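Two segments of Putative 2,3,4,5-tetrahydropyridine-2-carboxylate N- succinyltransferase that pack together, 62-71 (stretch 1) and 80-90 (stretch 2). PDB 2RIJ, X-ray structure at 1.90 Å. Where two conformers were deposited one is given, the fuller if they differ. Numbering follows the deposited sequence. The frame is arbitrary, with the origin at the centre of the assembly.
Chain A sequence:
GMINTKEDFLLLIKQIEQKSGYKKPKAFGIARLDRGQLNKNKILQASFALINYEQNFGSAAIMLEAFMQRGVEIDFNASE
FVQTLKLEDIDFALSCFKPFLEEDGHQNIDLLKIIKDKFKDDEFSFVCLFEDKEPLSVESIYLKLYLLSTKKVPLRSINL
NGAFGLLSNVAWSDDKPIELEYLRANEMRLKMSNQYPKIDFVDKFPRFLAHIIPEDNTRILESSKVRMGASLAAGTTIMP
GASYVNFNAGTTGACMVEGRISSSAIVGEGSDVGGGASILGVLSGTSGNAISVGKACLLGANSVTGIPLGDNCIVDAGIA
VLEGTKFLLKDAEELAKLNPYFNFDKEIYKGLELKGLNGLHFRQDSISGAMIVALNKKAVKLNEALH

Stretch 1 62-71: IMLEAFMQRG
Stretch 2 80-90: EFVQTLKLEDI

A helix packs across a strand and the start of the helix that follows it, through an apolar patch centred on Phe-67 and, at the helix C-terminal end, a bidentate salt bridge between Arg-70 and Asp-89. The helix that enters at Ile-62 (phi/psi near -63/-40) and the extended strand that begins at Glu-80 (Phe-81 -143/128, Gln-83 -154/136) approach to 10.6 Å between axes, their N-to-C directions 63° apart; Leu-64 CA is nearest Phe-81 CA (9.3 Å) and Ala-66 CA nearest Asp-89 CA (5.2 Å). Phe-67 (chi1 m, chi2 -60°) points toward stretch 2. Phe-81 (chi1 t, chi2 80°) turns its edge to the Phe-67 face, offset, centroids 5.6 Å apart and planes at 72°, while Gln-83 CG lies over a face of Phe-67, 3.9 Å from the ring centroid. Leu-64 (m, t) extends the patch, its CD2 3.7 Å from Phe-81 CD2. Leu-85 (m, t) starts sideways, yet its CD2 reaches both Phe-67 CZ (3.6 Å) and selenomethionine Met-63 CE (3.4 Å; Met-63 m, m, m). Past the helix, Arg-70 (-98/23; p, t, t, chi4 80°) has its CA-to-CB bond toward stretch 2, and its guanidinium meets Asp-89 (-67/-42; m, chi2 -34°): NE donates to OD1 at 2.6 Å and NH2 to OD2 at 2.8 Å, both nearly straight, so the carboxylate lies along the guanidinium edge. Asp-89 OD2 also accepts from Lys-86 N (2.8 Å), tying the salt bridge to the N-cap of the helix that begins at Leu-87. Lys-86 (-99/161; m, t, t, t) lays CD over a guanidinium face, 3.7 Å from Arg-70 CZ, although the like charges of Arg-70 NH1 and Lys-86 NZ are 4.1 Å apart. One water donates to Ala-66 O (2.6 Å) and Asp-89 OD1 (2.7 Å); another donates to Thr-84 O (2.6 Å) and accepts from Arg-70 NH2 (3.1 Å).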

ATOM      1  N   ILE A  62      -3.008 -67.130 -26.191  1.00 22.80           N
ATOM      2  CA  ILE A  62      -2.449 -67.761 -27.394  1.00 24.83           C
ATOM      3  C   ILE A  62      -1.004 -67.322 -27.554  1.00 23.75           C
ATOM      4  O   ILE A  62      -0.170 -68.138 -27.837  1.00 22.69           O
ATOM      5  CB  ILE A  62      -3.262 -67.445 -28.698  1.00 24.27           C
ATOM      6  CG1 ILE A  62      -4.688 -68.026 -28.643  1.00 24.81           C
ATOM      7  CG2 ILE A  62      -2.523 -67.936 -29.935  1.00 24.05           C
ATOM      8  CD1 ILE A  62      -4.771 -69.547 -28.269  1.00 23.42           C
HETATM    9  N   MSE A  63      -0.700 -66.050 -27.331  1.00 25.03           N
HETATM   10  CA  MSE A  63       0.663 -65.518 -27.479  0.50 24.64           C
HETATM   11  C   MSE A  63       1.614 -66.072 -26.440  1.00 23.36           C
HETATM   12  O   MSE A  63       2.724 -66.472 -26.741  1.00 25.33           O
HETATM   13  CB  MSE A  63       0.687 -63.991 -27.322  0.50 23.70           C
HETATM   14  CG  MSE A  63      -0.009 -63.221 -28.407  0.50 31.59           C
HETATM   15 SE   MSE A  63       0.497 -63.731 -30.219  0.38 40.48          SE
HETATM   16  CE  MSE A  63       2.445 -63.911 -30.052  0.50 36.63           C
ATOM     17  N   LEU A  64       1.172 -66.069 -25.187  1.00 26.32           N
ATOM     18  CA  LEU A  64       1.961 -66.635 -24.094  1.00 25.23           C
ATOM     19  C   LEU A  64       2.218 -68.123 -24.341  1.00 25.57           C
ATOM     20  O   LEU A  64       3.333 -68.631 -24.111  1.00 25.39           O
ATOM     21  CB  LEU A  64       1.247 -66.432 -22.762  1.00 26.28           C
ATOM     22  CG  LEU A  64       1.220 -64.955 -22.324  1.00 26.50           C
ATOM     23  CD1 LEU A  64       0.280 -64.782 -21.142  1.00 23.82           C
ATOM     24  CD2 LEU A  64       2.655 -64.456 -22.033  1.00 26.29           C
ATOM     25  N   GLU A  65       1.188 -68.828 -24.805  1.00 24.86           N
ATOM     26  CA  GLU A  65       1.347 -70.246 -25.135  1.00 25.30           C
ATOM     27  C   GLU A  65       2.331 -70.499 -26.309  1.00 24.28           C
ATOM     28  O   GLU A  65       3.007 -71.506 -26.326  1.00 26.61           O
ATOM     29  CB  GLU A  65      -0.005 -70.873 -25.405  1.00 25.76           C
ATOM     30  CG  GLU A  65       0.028 -72.346 -25.768  1.00 28.89           C
ATOM     31  CD  GLU A  65       0.479 -73.264 -24.634  1.00 31.58           C
ATOM     32  OE1 GLU A  65       0.595 -72.830 -23.460  1.00 30.69           O
ATOM     33  OE2 GLU A  65       0.699 -74.461 -24.931  1.00 33.64           O
ATOM     34  N   ALA A  66       2.420 -69.589 -27.274  1.00 23.53           N
ATOM     35  CA  ALA A  66       3.373 -69.747 -28.352  1.00 23.81           C
ATOM     36  C   ALA A  66       4.801 -69.867 -27.793  1.00 22.68           C
ATOM     37  O   ALA A  66       5.594 -70.652 -28.271  1.00 24.67           O
ATOM     38  CB  ALA A  66       3.262 -68.595 -29.334  1.00 22.84           C
ATOM     39  N   PHE A  67       5.088 -69.082 -26.768  1.00 22.10           N
ATOM     40  CA  PHE A  67       6.374 -69.051 -26.125  1.00 23.67           C
ATOM     41  C   PHE A  67       6.550 -70.280 -25.256  1.00 25.18           C
ATOM     42  O   PHE A  67       7.580 -70.945 -25.339  1.00 24.80           O
ATOM     43  CB  PHE A  67       6.517 -67.789 -25.275  1.00 23.33           C
ATOM     44  CG  PHE A  67       6.593 -66.516 -26.078  1.00 20.14           C
ATOM     45  CD1 PHE A  67       7.596 -66.311 -26.984  1.00 27.19           C
ATOM     46  CD2 PHE A  67       5.669 -65.517 -25.884  1.00 18.77           C
ATOM     47  CE1 PHE A  67       7.657 -65.139 -27.718  1.00 26.90           C
ATOM     48  CE2 PHE A  67       5.736 -64.304 -26.619  1.00 22.37           C
ATOM     49  CZ  PHE A  67       6.726 -64.150 -27.535  1.00 23.20           C
HETATM   50  N   MSE A  68       5.536 -70.596 -24.460  1.00 26.29           N
HETATM   51  CA  MSE A  68       5.625 -71.758 -23.577  1.00 27.85           C
HETATM   52  C   MSE A  68       5.797 -73.042 -24.361  1.00 28.49           C
HETATM   53  O   MSE A  68       6.557 -73.920 -23.937  1.00 28.10           O
HETATM   54  CB  MSE A  68       4.421 -71.841 -22.674  1.00 27.23           C
HETATM   55  CG  MSE A  68       4.422 -70.742 -21.627  1.00 28.74           C
HETATM   56 SE   MSE A  68       2.975 -70.945 -20.321  0.75 35.00          SE
HETATM   57  CE  MSE A  68       1.413 -70.226 -21.317  1.00 21.72           C
ATOM     58  N   GLN A  69       5.108 -73.113 -25.503  1.00 29.72           N
ATOM     59  CA  GLN A  69       5.137 -74.257 -26.411  1.00 30.50           C
ATOM     60  C   GLN A  69       6.559 -74.565 -26.863  1.00 31.67           C
ATOM     61  O   GLN A  69       6.910 -75.729 -27.001  1.00 33.24           O
ATOM     62  CB  GLN A  69       4.174 -74.092 -27.627  1.00 30.29           C
ATOM     63  CG  GLN A  69       2.945 -75.013 -27.562  1.00 38.98           C
ATOM     64  N   ARG A  70       7.390 -73.552 -27.057  1.00 29.11           N
ATOM     65  CA  ARG A  70       8.801 -73.789 -27.380  1.00 28.71           C
ATOM     66  C   ARG A  70       9.765 -73.698 -26.206  1.00 30.06           C
ATOM     67  O   ARG A  70      10.958 -73.478 -26.407  1.00 31.04           O
ATOM     68  CB  ARG A  70       9.281 -72.877 -28.507  1.00 28.55           C
ATOM     69  CG  ARG A  70       9.248 -71.391 -28.261  1.00 27.85           C
ATOM     70  CD  ARG A  70       9.738 -70.712 -29.547  1.00 28.78           C
ATOM     71  NE  ARG A  70       9.627 -69.268 -29.556  1.00 29.41           N
ATOM     72  CZ  ARG A  70      10.483 -68.444 -28.971  1.00 32.33           C
ATOM     73  NH1 ARG A  70      11.562 -68.908 -28.355  1.00 33.04           N
ATOM     74  NH2 ARG A  70      10.292 -67.139 -29.053  1.00 31.56           N
ATOM     75  N   GLY A  71       9.274 -73.876 -24.990  1.00 30.70           N
ATOM     76  CA  GLY A  71      10.157 -73.939 -23.827  1.00 30.89           C
ATOM     77  C   GLY A  71      10.530 -72.632 -23.131  1.00 31.47           C
ATOM     78  O   GLY A  71      11.339 -72.650 -22.204  1.00 30.17           O
ATOM     79  N   GLU A  80       5.857 -58.167 -15.250  1.00 25.05           N
ATOM     80  CA  GLU A  80       5.798 -57.997 -16.687  1.00 26.93           C
ATOM     81  C   GLU A  80       6.508 -59.139 -17.365  1.00 23.56           C
ATOM     82  O   GLU A  80       7.274 -59.872 -16.722  1.00 23.63           O
ATOM     83  CB  GLU A  80       6.459 -56.652 -17.077  1.00 24.42           C
ATOM     84  CG  GLU A  80       7.968 -56.626 -16.822  1.00 26.66           C
ATOM     85  CD  GLU A  80       8.582 -55.318 -17.254  1.00 26.46           C
ATOM     86  OE1 GLU A  80       8.214 -54.274 -16.664  1.00 26.95           O
ATOM     87  OE2 GLU A  80       9.459 -55.351 -18.150  1.00 23.91           O
ATOM     88  N   PHE A  81       6.236 -59.290 -18.657  1.00 22.48           N
ATOM     89  CA  PHE A  81       6.902 -60.280 -19.502  1.00 24.00           C
ATOM     90  C   PHE A  81       7.116 -59.679 -20.879  1.00 23.17           C
ATOM     91  O   PHE A  81       6.197 -59.101 -21.469  1.00 22.74           O
ATOM     92  CB  PHE A  81       6.122 -61.626 -19.511  1.00 23.35           C
ATOM     93  CG  PHE A  81       6.596 -62.601 -20.551  1.00 25.09           C
ATOM     94  CD1 PHE A  81       7.726 -63.380 -20.341  1.00 26.00           C
ATOM     95  CD2 PHE A  81       5.900 -62.764 -21.734  1.00 25.87           C
ATOM     96  CE1 PHE A  81       8.153 -64.290 -21.303  1.00 23.61           C
ATOM     97  CE2 PHE A  81       6.326 -63.669 -22.697  1.00 27.01           C
ATOM     98  CZ  PHE A  81       7.457 -64.438 -22.467  1.00 24.86           C
ATOM     99  N   VAL A  82       8.370 -59.755 -21.341  1.00 23.61           N
ATOM    100  CA  VAL A  82       8.792 -59.249 -22.632  1.00 25.03           C
ATOM    101  C   VAL A  82       9.558 -60.343 -23.351  1.00 25.39           C
ATOM    102  O   VAL A  82      10.451 -60.950 -22.776  1.00 24.05           O
ATOM    103  CB  VAL A  82       9.717 -58.021 -22.462  1.00 24.89           C
ATOM    104  CG1 VAL A  82      10.185 -57.481 -23.793  1.00 26.59           C
ATOM    105  CG2 VAL A  82       9.016 -56.917 -21.633  1.00 22.35           C
ATOM    106  N   GLN A  83       9.243 -60.589 -24.615  1.00 24.28           N
ATOM    107  CA  GLN A  83       9.964 -61.607 -25.374  1.00 24.84           C
ATOM    108  C   GLN A  83       9.921 -61.328 -26.850  1.00 23.29           C
ATOM    109  O   GLN A  83       8.859 -61.053 -27.396  1.00 24.02           O
ATOM    110  CB  GLN A  83       9.324 -62.979 -25.115  1.00 24.91           C
ATOM    111  CG  GLN A  83      10.174 -64.182 -25.501  1.00 30.60           C
ATOM    112  CD  GLN A  83      11.298 -64.473 -24.504  1.00 33.32           C
ATOM    113  OE1 GLN A  83      11.304 -63.995 -23.373  1.00 44.96           O
ATOM    114  NE2 GLN A  83      12.257 -65.228 -24.944  1.00 32.27           N
ATOM    115  N   THR A  84      11.064 -61.487 -27.506  1.00 23.96           N
ATOM    116  CA  THR A  84      11.189 -61.360 -28.968  1.00 25.07           C
ATOM    117  C   THR A  84      10.400 -62.446 -29.632  1.00 24.36           C
ATOM    118  O   THR A  84      10.470 -63.604 -29.217  1.00 23.66           O
ATOM    119  CB  THR A  84      12.688 -61.505 -29.399  1.00 25.99           C
ATOM    120  OG1 THR A  84      13.415 -60.411 -28.872  1.00 27.99           O
ATOM    121  CG2 THR A  84      12.872 -61.544 -30.925  1.00 27.39           C
ATOM    122  N   LEU A  85       9.648 -62.071 -30.663  1.00 23.65           N
ATOM    123  CA  LEU A  85       8.887 -63.007 -31.473  1.00 24.07           C
ATOM    124  C   LEU A  85       9.754 -63.604 -32.592  1.00 25.61           C
ATOM    125  O   LEU A  85      10.514 -62.898 -33.270  1.00 22.04           O
ATOM    126  CB  LEU A  85       7.665 -62.321 -32.099  1.00 24.19           C
ATOM    127  CG  LEU A  85       6.561 -61.988 -31.106  1.00 24.97           C
ATOM    128  CD1 LEU A  85       5.763 -60.816 -31.665  1.00 28.58           C
ATOM    129  CD2 LEU A  85       5.673 -63.271 -30.844  1.00 23.22           C
ATOM    130  N   LYS A  86       9.643 -64.919 -32.732  1.00 24.79           N
ATOM    131  CA  LYS A  86      10.150 -65.677 -33.871  1.00 25.22           C
ATOM    132  C   LYS A  86       8.998 -65.955 -34.838  1.00 24.32           C
ATOM    133  O   LYS A  86       7.827 -65.936 -34.436  1.00 22.77           O
ATOM    134  CB  LYS A  86      10.758 -66.988 -33.370  1.00 26.55           C
ATOM    135  CG  LYS A  86      11.913 -66.742 -32.438  1.00 27.77           C
ATOM    136  CD  LYS A  86      12.585 -67.999 -32.028  1.00 32.38           C
ATOM    137  CE  LYS A  86      13.904 -67.675 -31.390  1.00 37.23           C
ATOM    138  NZ  LYS A  86      14.649 -68.881 -30.991  1.00 56.31           N
ATOM    139  N   LEU A  87       9.325 -66.284 -36.087  1.00 24.88           N
ATOM    140  CA  LEU A  87       8.281 -66.615 -37.070  1.00 25.39           C
ATOM    141  C   LEU A  87       7.399 -67.750 -36.566  1.00 24.52           C
ATOM    142  O   LEU A  87       6.191 -67.725 -36.748  1.00 25.17           O
ATOM    143  CB  LEU A  87       8.859 -66.979 -38.433  1.00 27.02           C
ATOM    144  CG  LEU A  87       7.880 -67.110 -39.608  1.00 28.64           C
ATOM    145  CD1 LEU A  87       7.031 -65.873 -39.728  1.00 30.91           C
ATOM    146  CD2 LEU A  87       8.670 -67.431 -40.929  1.00 26.74           C
ATOM    147  N   GLU A  88       8.005 -68.745 -35.937  1.00 24.03           N
ATOM    148  CA  GLU A  88       7.270 -69.899 -35.435  1.00 27.59           C
ATOM    149  C   GLU A  88       6.178 -69.516 -34.447  1.00 23.67           C
ATOM    150  O   GLU A  88       5.114 -70.157 -34.399  1.00 22.63           O
ATOM    151  CB  GLU A  88       8.252 -70.900 -34.821  1.00 26.35           C
ATOM    152  CG  GLU A  88       8.971 -70.451 -33.590  1.00 33.22           C
ATOM    153  CD  GLU A  88      10.145 -71.356 -33.256  1.00 39.61           C
ATOM    154  OE1 GLU A  88       9.918 -72.469 -32.702  1.00 52.46           O
ATOM    155  OE2 GLU A  88      11.293 -70.954 -33.569  1.00 47.92           O
ATOM    156  N   ASP A  89       6.435 -68.455 -33.669  1.00 25.99           N
ATOM    157  CA  ASP A  89       5.481 -67.939 -32.693  1.00 24.23           C
ATOM    158  C   ASP A  89       4.265 -67.364 -33.406  1.00 24.15           C
ATOM    159  O   ASP A  89       3.124 -67.597 -32.996  1.00 23.22           O
ATOM    160  CB  ASP A  89       6.116 -66.863 -31.817  1.00 23.21           C
ATOM    161  CG  ASP A  89       7.352 -67.344 -31.056  1.00 25.75           C
ATOM    162  OD1 ASP A  89       7.429 -68.533 -30.638  1.00 25.54           O
ATOM    163  OD2 ASP A  89       8.253 -66.491 -30.877  1.00 22.04           O
ATOM    164  N   ILE A  90       4.521 -66.639 -34.490  1.00 24.76           N
ATOM    165  CA  ILE A  90       3.458 -66.017 -35.272  0.50 24.54           C
ATOM    166  C   ILE A  90       2.631 -67.102 -35.956  1.00 23.84           C
ATOM    167  O   ILE A  90       1.396 -67.060 -35.935  1.00 24.72           O
ATOM    168  CB  ILE A  90       4.043 -65.018 -36.300  0.50 25.58           C
ATOM    169  CG1 ILE A  90       4.661 -63.825 -35.557  0.50 26.65           C
ATOM    170  CG2 ILE A  90       2.968 -64.554 -37.237  0.50 22.43           C
ATOM    171  CD1 ILE A  90       5.916 -63.265 -36.184  0.50 24.13           C
TER
HETATM  172  O   HOH W   1       6.141 -70.944 -30.774  1.00 32.53           O
HETATM  173  O   HOH W   2      12.497 -65.051 -28.494  1.00 40.21           O